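Long-range contacts in putative mandelate racemase (Zymomonas mobilis, PDB 2OX4), which binds magnesium and probably acts as a dehydratase (lyase) of the enolase superfamily, in the mandelate racemase group: residues 133-137 against 153-157; 144-150 against 196-200. All coordinates share one frame; numbering follows the deposited sequence.

Interaction 1 of 2, residues 133-137 against 153-157; sequences LQFGW and EALKA
Leu133 and Trp137 bracket a 3-10 turn, closed by Gly136 N to Leu133 O, that packs against helix 147-159, with the CA atoms of Trp137 and Glu153 as its nearest backbone pair, 5.6 Å apart. In this enolase-superfamily barrel domain the turn follows strand 126-131 and the helix leads on to strand 164-167, so the contact lies within one beta-alpha-beta crossover. Glu153 reaches the turn with its chain bent at chi2 (-38°), which brings CG to within 3.5 Å of Leu133 O and carries OE2 to the backbone of Trp137. Trp137 N donates to Glu153 OE2 at 2.8 Å, with an N-H...O angle of 154°, on the anti lone pair. In the conformer given here, Lys156 NZ lies 3.0 Å from Glu153 OE1 in a salt bridge, on the syn side. Cutting Glu153 back to an alanine would probably leave the amide of Trp137 without its acceptor and Lys156 without its nearby negative charge. Gly136 suits the spot, because at its backbone angles a CB would press on the preceding carbonyl. Leu133 pushes CD1 against Ala154, 3.8 Å from Ala154 CB, while Val165 meets the same leucine from strand 164-167. Trp137 turns its indole to the helix with chi1 at -162°, which sets CG opposite the backbone N; NE1 bonds to Glu160, and Ala157 CB sits over one face toward the rim, 4.2 Å from Trp137 CD1.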
# COMPACT_ATOMS: atom_id res chain seq x y z
N LEU C 133 35.99 19.65 7.03
CA LEU C 133 37.44 19.71 6.78
C LEU C 133 37.78 20.50 5.52
O LEU C 133 38.88 21.06 5.42
CB LEU C 133 38.03 18.30 6.62
CG LEU C 133 38.00 17.26 7.72
CD1 LEU C 133 38.62 15.97 7.18
CD2 LEU C 133 38.70 17.72 8.98
N GLN C 134 36.85 20.53 4.57
CA GLN C 134 37.07 21.25 3.32
C GLN C 134 37.24 22.77 3.49
O GLN C 134 37.65 23.46 2.55
CB GLN C 134 35.96 20.91 2.30
CG GLN C 134 34.63 21.61 2.54
CD GLN C 134 33.76 20.94 3.60
OE1 GLN C 134 34.11 19.91 4.16
NE2 GLN C 134 32.60 21.55 3.87
N PHE C 135 36.95 23.29 4.68
CA PHE C 135 37.14 24.72 4.99
C PHE C 135 38.38 24.96 5.87
O PHE C 135 38.61 26.09 6.33
CB PHE C 135 35.91 25.31 5.68
CG PHE C 135 34.70 25.37 4.80
CD1 PHE C 135 34.79 25.86 3.51
CD2 PHE C 135 33.46 24.93 5.27
CE1 PHE C 135 33.66 25.92 2.69
CE2 PHE C 135 32.34 24.98 4.46
CZ PHE C 135 32.44 25.48 3.17
N GLY C 136 39.15 23.91 6.10
CA GLY C 136 40.31 23.97 6.98
C GLY C 136 40.00 23.60 8.42
O GLY C 136 39.01 24.07 9.00
N TRP C 137 40.85 22.76 9.00
CA TRP C 137 40.87 22.55 10.44
C TRP C 137 42.05 23.31 11.07
O TRP C 137 43.05 22.71 11.45
CB TRP C 137 40.97 21.04 10.73
CG TRP C 137 40.58 20.70 12.14
CD1 TRP C 137 41.41 20.34 13.16
CD2 TRP C 137 39.25 20.69 12.68
NE1 TRP C 137 40.69 20.12 14.30
CE2 TRP C 137 39.36 20.32 14.04
CE3 TRP C 137 37.98 20.96 12.15
CZ2 TRP C 137 38.25 20.21 14.88
CZ3 TRP C 137 36.87 20.85 12.99
CH2 TRP C 137 37.02 20.48 14.34
N GLU C 153 44.18 18.08 6.24
CA GLU C 153 43.22 18.57 7.22
C GLU C 153 42.73 17.43 8.12
O GLU C 153 42.59 17.61 9.33
CB GLU C 153 42.03 19.28 6.56
CG GLU C 153 42.36 20.57 5.79
CD GLU C 153 43.44 21.41 6.45
OE1 GLU C 153 44.59 21.43 5.95
OE2 GLU C 153 43.12 22.05 7.48
N ALA C 154 42.48 16.26 7.51
CA ALA C 154 42.09 15.07 8.25
C ALA C 154 43.15 14.67 9.27
O ALA C 154 42.84 14.39 10.43
CB ALA C 154 41.82 13.91 7.30
N LEU C 155 44.41 14.67 8.85
CA LEU C 155 45.53 14.36 9.75
C LEU C 155 45.69 15.34 10.91
O LEU C 155 46.03 14.91 12.02
CB LEU C 155 46.84 14.20 8.98
CG LEU C 155 46.94 12.96 8.10
CD1 LEU C 155 48.21 13.02 7.24
CD2 LEU C 155 46.92 11.68 8.93
N LYS C 156 45.45 16.64 10.66
CA LYS C 156 45.41 17.66 11.72
C LYS C 156 44.36 17.33 12.77
O LYS C 156 44.62 17.46 13.97
CB LYS C 156 45.13 19.05 11.13
CG LYS C 156 46.28 19.64 10.32
CD LYS C 156 45.90 20.99 9.74
CE LYS C 156 47.00 21.51 8.81
NZ LYS C 156 46.52 22.63 7.96
N ALA C 157 43.18 16.92 12.32
CA ALA C 157 42.12 16.52 13.24
C ALA C 157 42.53 15.28 14.05
O ALA C 157 42.39 15.27 15.27
CB ALA C 157 40.83 16.24 12.48

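Interaction 2 of 2, residues 144-150 against 196-200; sequences KGRKEEY and VERVE
Arg198 lies across the ring of Tyr150 where the first turn of helix 147-159 meets helix 189-206, two neighbouring outer helices of the enolase-superfamily barrel. The arginine runs extended from CG to NE, which lays its methylenes over one face of the phenol: CD makes a CH-pi contact 3.8 Å from the Tyr150 ring centroid. Beyond it the guanidinium lies nearly parallel to the ring, 15° between planes, with Tyr150 OH over its centre. That hydroxyl donates to Lys144 O at 2.7 Å, from above the carbonyl plane, which ties the hydroxyl end of the ring to the loop before the helix. Arg198 NH2 bonds to Gly145 O at 2.9 Å, while NH1 turns to the carbonyls of Val169 and His172. Glu149 OE2 accepts from both Gly145 N and Arg146 N, the latter at the N-cap of the helix. At the more open margin, Lys147 and Glu197, both with CG between the backbone N and the carbonyl carbon (chi1 70° and 74°), cross at about a right angle, Lys147 CD packing 3.8 Å from Glu197 CD; Glu197 OE1 has its salt bridge with Arg174. One water accepts from Arg198 NE and donates to Gly145 O and Glu197 OE1; a second accepts from Lys147 N at 2.9 Å and donates to Glu197 OE1.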
# COMPACT_ATOMS: atom_id res chain seq x y z
N LYS C 144 39.35 24.19 0.39
CA LYS C 144 40.41 23.32 -0.16
C LYS C 144 40.05 22.74 -1.53
O LYS C 144 38.92 22.32 -1.77
CB LYS C 144 40.75 22.18 0.79
CG LYS C 144 41.01 22.58 2.24
CD LYS C 144 42.27 23.44 2.37
CE LYS C 144 42.43 23.95 3.79
NZ LYS C 144 42.82 25.39 3.82
N GLY C 145 41.04 22.68 -2.41
CA GLY C 145 40.85 22.15 -3.76
C GLY C 145 41.63 20.89 -4.06
O GLY C 145 41.13 19.97 -4.70
N ARG C 146 42.89 20.85 -3.63
CA ARG C 146 43.76 19.72 -3.98
C ARG C 146 43.57 18.56 -3.02
O ARG C 146 43.40 18.75 -1.81
CB ARG C 146 45.24 20.13 -4.00
CG ARG C 146 45.57 21.41 -4.79
CD ARG C 146 45.08 21.40 -6.24
NE ARG C 146 45.50 20.23 -7.01
CZ ARG C 146 45.33 20.12 -8.33
NH1 ARG C 146 44.77 21.10 -9.03
NH2 ARG C 146 45.74 19.02 -8.96
N LYS C 147 43.64 17.35 -3.55
CA LYS C 147 43.33 16.16 -2.76
C LYS C 147 44.23 15.95 -1.54
O LYS C 147 43.81 15.35 -0.55
CB LYS C 147 43.31 14.91 -3.65
CG LYS C 147 44.67 14.47 -4.16
CD LYS C 147 44.52 13.33 -5.15
CE LYS C 147 45.87 12.70 -5.44
NZ LYS C 147 46.10 12.58 -6.90
N GLU C 148 45.46 16.46 -1.61
CA GLU C 148 46.41 16.34 -0.49
C GLU C 148 46.01 17.25 0.65
O GLU C 148 46.32 16.96 1.81
CB GLU C 148 47.85 16.68 -0.94
CG GLU C 148 48.45 15.65 -1.90
CD GLU C 148 48.10 15.91 -3.36
OE1 GLU C 148 47.57 17.00 -3.68
OE2 GLU C 148 48.36 15.00 -4.20
N GLU C 149 45.33 18.34 0.33
CA GLU C 149 44.84 19.27 1.35
C GLU C 149 43.75 18.63 2.20
O GLU C 149 43.66 18.89 3.40
CB GLU C 149 44.35 20.57 0.72
CG GLU C 149 45.34 21.16 -0.28
CD GLU C 149 44.86 22.48 -0.85
OE1 GLU C 149 45.49 23.51 -0.56
OE2 GLU C 149 43.85 22.48 -1.58
N TYR C 150 42.93 17.79 1.57
CA TYR C 150 41.91 17.02 2.27
C TYR C 150 42.54 16.01 3.24
O TYR C 150 42.17 15.96 4.42
CB TYR C 150 40.94 16.36 1.27
CG TYR C 150 40.00 17.36 0.62
CD1 TYR C 150 38.67 17.46 1.02
CD2 TYR C 150 40.45 18.21 -0.39
CE1 TYR C 150 37.81 18.39 0.44
CE2 TYR C 150 39.60 19.14 -0.98
CZ TYR C 150 38.28 19.21 -0.56
OH TYR C 150 37.45 20.14 -1.14
N VAL C 196 35.86 11.05 -5.32
CA VAL C 196 36.52 9.79 -4.97
C VAL C 196 37.97 10.03 -4.52
O VAL C 196 38.40 9.47 -3.51
CB VAL C 196 36.49 8.77 -6.12
CG1 VAL C 196 37.44 7.61 -5.84
CG2 VAL C 196 35.08 8.23 -6.34
N GLU C 197 38.71 10.85 -5.26
CA GLU C 197 40.14 11.05 -4.95
C GLU C 197 40.33 11.68 -3.57
O GLU C 197 41.30 11.37 -2.87
CB GLU C 197 40.88 11.86 -6.04
CG GLU C 197 40.56 13.35 -6.05
CD GLU C 197 41.32 14.11 -7.13
OE1 GLU C 197 41.38 15.36 -7.02
OE2 GLU C 197 41.82 13.47 -8.07
N ARG C 198 39.39 12.55 -3.17
CA ARG C 198 39.43 13.19 -1.86
C ARG C 198 39.12 12.20 -0.74
O ARG C 198 39.85 12.13 0.25
CB ARG C 198 38.49 14.40 -1.81
CG ARG C 198 38.98 15.57 -2.63
CD ARG C 198 37.86 16.51 -3.01
NE ARG C 198 38.37 17.65 -3.78
CZ ARG C 198 37.64 18.67 -4.20
NH1 ARG C 198 36.33 18.71 -3.96
NH2 ARG C 198 38.21 19.66 -4.89
N VAL C 199 38.06 11.40 -0.91
CA VAL C 199 37.71 10.36 0.06
C VAL C 199 38.84 9.34 0.20
O VAL C 199 39.24 8.98 1.32
CB VAL C 199 36.39 9.63 -0.31
CG1 VAL C 199 36.15 8.42 0.61
CG2 VAL C 199 35.20 10.60 -0.26
N GLU C 200 39.36 8.89 -0.95
CA GLU C 200 40.50 7.96 -0.99
C GLU C 200 41.76 8.52 -0.30
O GLU C 200 42.41 7.80 0.47
CB GLU C 200 40.82 7.59 -2.43
CG GLU C 200 41.82 6.47 -2.57
CD GLU C 200 41.77 5.82 -3.94
OE1 GLU C 200 41.86 4.57 -4.00
OE2 GLU C 200 41.63 6.55 -4.95
O HOH W 1 40.81 17.04 -5.10
O HOH W 2 43.89 17.02 -6.47

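Helix 147-159 serves both contacts: its second half packs on the turn after strand 126-131 in interaction 1, its first turn and the loop before it meet helix 189-206 in interaction 2. Interaction 1 is the more buried, mixing apolar packing of turn on helix, beside strands 126-131 and 164-167, with one carboxylate that receives a backbone amide. Interaction 2 lies farther from the chain's centre and is partly open, joined through an arginine laid on a ring, a backbone carbonyl and two waters. The two meet directly: Gln134 O lies 2.8 Å from Lys144 N, a probable hydrogen bond, Gln134 CB packs on the Tyr150 ring, and Lys144 CE touches both Glu153 CD and Gly136 CA.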